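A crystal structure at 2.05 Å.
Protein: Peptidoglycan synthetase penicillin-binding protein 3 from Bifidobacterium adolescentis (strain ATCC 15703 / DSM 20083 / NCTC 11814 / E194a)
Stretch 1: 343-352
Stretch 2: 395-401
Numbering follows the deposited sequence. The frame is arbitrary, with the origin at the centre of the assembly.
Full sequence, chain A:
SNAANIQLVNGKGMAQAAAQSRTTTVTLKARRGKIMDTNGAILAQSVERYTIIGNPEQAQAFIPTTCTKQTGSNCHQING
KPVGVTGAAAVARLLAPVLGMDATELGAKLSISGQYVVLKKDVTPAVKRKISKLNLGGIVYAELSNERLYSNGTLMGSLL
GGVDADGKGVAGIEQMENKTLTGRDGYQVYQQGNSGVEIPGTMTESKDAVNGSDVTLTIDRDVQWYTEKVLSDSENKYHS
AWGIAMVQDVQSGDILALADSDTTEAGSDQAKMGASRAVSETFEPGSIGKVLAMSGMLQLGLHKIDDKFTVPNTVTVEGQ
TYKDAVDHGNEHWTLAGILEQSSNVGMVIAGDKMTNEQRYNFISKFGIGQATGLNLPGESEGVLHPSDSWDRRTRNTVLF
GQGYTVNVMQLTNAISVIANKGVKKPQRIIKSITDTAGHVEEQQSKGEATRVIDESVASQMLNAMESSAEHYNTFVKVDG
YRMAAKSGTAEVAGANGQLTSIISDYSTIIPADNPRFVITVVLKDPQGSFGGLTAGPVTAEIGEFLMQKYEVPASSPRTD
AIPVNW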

# COMPACT_ATOMS: atom_id res chain seq x y z
N SER A 343 1.97 -10.46 32.12
CA SER A 343 1.30 -10.12 33.37
C SER A 343 0.92 -8.65 33.47
O SER A 343 1.78 -7.78 33.73
CB SER A 343 2.16 -10.52 34.56
OG SER A 343 1.59 -10.05 35.78
N ASN A 344 -0.36 -8.38 33.27
CA ASN A 344 -0.94 -7.06 33.51
C ASN A 344 -0.64 -6.59 34.91
O ASN A 344 -0.30 -5.43 35.14
CB ASN A 344 -2.46 -7.11 33.34
CG ASN A 344 -2.87 -7.59 31.97
OD1 ASN A 344 -2.12 -7.48 31.01
ND2 ASN A 344 -4.08 -8.14 31.87
N VAL A 345 -0.78 -7.51 35.86
CA VAL A 345 -0.60 -7.18 37.26
C VAL A 345 0.85 -6.74 37.49
O VAL A 345 1.10 -5.71 38.09
CB VAL A 345 -0.99 -8.35 38.19
CG1 VAL A 345 -0.57 -8.06 39.63
CG2 VAL A 345 -2.51 -8.63 38.10
N GLY A 346 1.79 -7.51 36.96
CA GLY A 346 3.20 -7.13 37.04
C GLY A 346 3.48 -5.75 36.45
O GLY A 346 4.28 -4.99 37.01
N MSE A 347 2.83 -5.42 35.35
CA MSE A 347 3.03 -4.12 34.70
C MSE A 347 2.53 -2.99 35.58
O MSE A 347 3.15 -1.94 35.70
CB MSE A 347 2.33 -4.06 33.34
CG MSE A 347 2.96 -4.93 32.24
SE MSE A 347 4.81 -4.44 31.87
CE MSE A 347 4.57 -2.79 30.86
N VAL A 348 1.37 -3.20 36.20
CA VAL A 348 0.83 -2.21 37.14
C VAL A 348 1.77 -1.98 38.32
O VAL A 348 2.03 -0.84 38.70
CB VAL A 348 -0.56 -2.62 37.63
CG1 VAL A 348 -0.98 -1.78 38.86
CG2 VAL A 348 -1.56 -2.52 36.47
N ILE A 349 2.27 -3.06 38.89
CA ILE A 349 3.22 -2.95 39.99
C ILE A 349 4.51 -2.27 39.54
O ILE A 349 4.96 -1.31 40.16
CB ILE A 349 3.53 -4.32 40.62
CG1 ILE A 349 2.27 -4.90 41.24
CG2 ILE A 349 4.64 -4.17 41.68
CD1 ILE A 349 2.42 -6.29 41.81
N ALA A 350 5.10 -2.75 38.45
CA ALA A 350 6.35 -2.20 37.94
C ALA A 350 6.23 -0.72 37.57
O ALA A 350 7.17 0.05 37.75
CB ALA A 350 6.85 -3.00 36.73
N GLY A 351 5.08 -0.33 37.04
CA GLY A 351 4.92 1.01 36.50
C GLY A 351 4.53 2.05 37.53
O GLY A 351 4.22 3.18 37.18
N ASP A 352 4.56 1.64 38.80
CA ASP A 352 4.07 2.46 39.92
C ASP A 352 4.52 3.92 39.85
O ASP A 352 3.71 4.84 40.04
CB ASP A 352 4.49 1.84 41.26
CG ASP A 352 4.02 2.65 42.47
OD1 ASP A 352 2.87 3.15 42.45
OD2 ASP A 352 4.80 2.78 43.44
N ARG A 395 -5.33 4.91 32.91
CA ARG A 395 -3.92 5.28 33.07
C ARG A 395 -3.08 4.02 33.29
O ARG A 395 -1.88 4.01 33.02
CB ARG A 395 -3.72 6.27 34.24
CG ARG A 395 -3.87 5.63 35.62
CD ARG A 395 -3.55 6.61 36.74
NE ARG A 395 -2.18 7.12 36.69
CZ ARG A 395 -1.15 6.59 37.33
NH1 ARG A 395 0.06 7.14 37.22
NH2 ARG A 395 -1.32 5.52 38.09
N ASN A 396 -3.72 2.95 33.77
CA ASN A 396 -3.04 1.67 33.99
C ASN A 396 -3.16 0.67 32.85
O ASN A 396 -2.19 -0.00 32.48
CB ASN A 396 -3.51 1.05 35.31
CG ASN A 396 -2.82 1.67 36.51
OD1 ASN A 396 -1.59 1.80 36.52
ND2 ASN A 396 -3.60 2.09 37.50
N THR A 397 -4.36 0.56 32.28
CA THR A 397 -4.57 -0.34 31.14
C THR A 397 -3.69 0.05 29.95
O THR A 397 -3.34 -0.79 29.12
CB THR A 397 -6.05 -0.38 30.69
OG1 THR A 397 -6.45 0.92 30.25
CG2 THR A 397 -6.97 -0.82 31.84
N VAL A 398 -3.32 1.32 29.86
CA VAL A 398 -2.46 1.77 28.77
C VAL A 398 -1.09 1.07 28.84
O VAL A 398 -0.40 0.93 27.83
CB VAL A 398 -2.29 3.31 28.77
CG1 VAL A 398 -1.18 3.74 29.71
CG2 VAL A 398 -2.01 3.83 27.37
N LEU A 399 -0.72 0.60 30.03
CA LEU A 399 0.54 -0.12 30.22
C LEU A 399 0.52 -1.46 29.53
O LEU A 399 1.57 -1.99 29.16
CB LEU A 399 0.83 -0.36 31.71
CG LEU A 399 1.01 0.85 32.62
CD1 LEU A 399 1.28 0.38 34.05
CD2 LEU A 399 2.15 1.76 32.11
N PHE A 400 -0.66 -2.04 29.36
CA PHE A 400 -0.73 -3.36 28.73
C PHE A 400 -1.57 -3.44 27.45
O PHE A 400 -2.26 -4.43 27.21
CB PHE A 400 -1.08 -4.48 29.73
CG PHE A 400 -2.18 -4.15 30.70
CD1 PHE A 400 -3.51 -4.41 30.38
CD2 PHE A 400 -1.88 -3.64 31.95
CE1 PHE A 400 -4.53 -4.14 31.31
CE2 PHE A 400 -2.89 -3.35 32.87
CZ PHE A 400 -4.21 -3.61 32.55
N GLY A 401 -1.48 -2.41 26.62
CA GLY A 401 -2.04 -2.46 25.29
C GLY A 401 -3.54 -2.33 25.22
O GLY A 401 -4.13 -2.78 24.25
O HOH W 1 0.96 1.86 38.03
O HOH W 2 2.39 7.13 38.80
O HOH W 3 0.81 4.87 39.98

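No direct hydrogen bond joins the two stretches. Packing and three bridging waters hold them together, with 368 Å² buried in total.

S343 caps the helix 344-350. Its chi1 is t, which turns OG back to accept from G346 N at 2.8 Å. A side chain on G346 would be crowded by that same OG.

F400 is the only aromatic residue here. Its CA-to-CB bond points toward the helix, and chi1 at 44° (p) with chi2 at 89° presents one ring face to N344. N344 CB lies 3.7 Å from the F400 ring centroid, 9° off the ring normal, a CH-pi contact. With chi1 m, the N344 amide also lies over this face, and OD1 comes within 3.3 Å of F400 CG. Both amide ends of N344 are hydrogen-bonded elsewhere in the structure. The ring edge meets aliphatic groups: V348 CG2 is 3.9 Å from F400 CE2, and M347 CB is 4.5 Å from F400 CD2.

The L399 CA-to-CB bond points toward the helix, with chi1 m and chi2 t. This extends CD1 to 3.4 Å from M347 O and 4.1 Å from V348 CA. Glycine suits position 351, since an ideal CB on G351 would be 3.0 Å from L399 CD1, a clash. M347 is selenomethionine; its CB packs 4.3 Å from L399 CB, and its chi angles are all m.

V348 adopts t. Its CG2 contacts the F400 edge and also reaches N396 CB at 4.2 Å. The N396 CA-to-CB bond points toward the helix, with chi1 m. Water 1 donates to both V348 O and N396 OD1, each at 3.0 Å.

The guanidinium of R395 stays farther off and works through water. Water 2 links R395 NH1 to D352 O, and water 3 links R395 NH2 to the same oxygen. Both waters donate to the carbonyl and accept from the arginine.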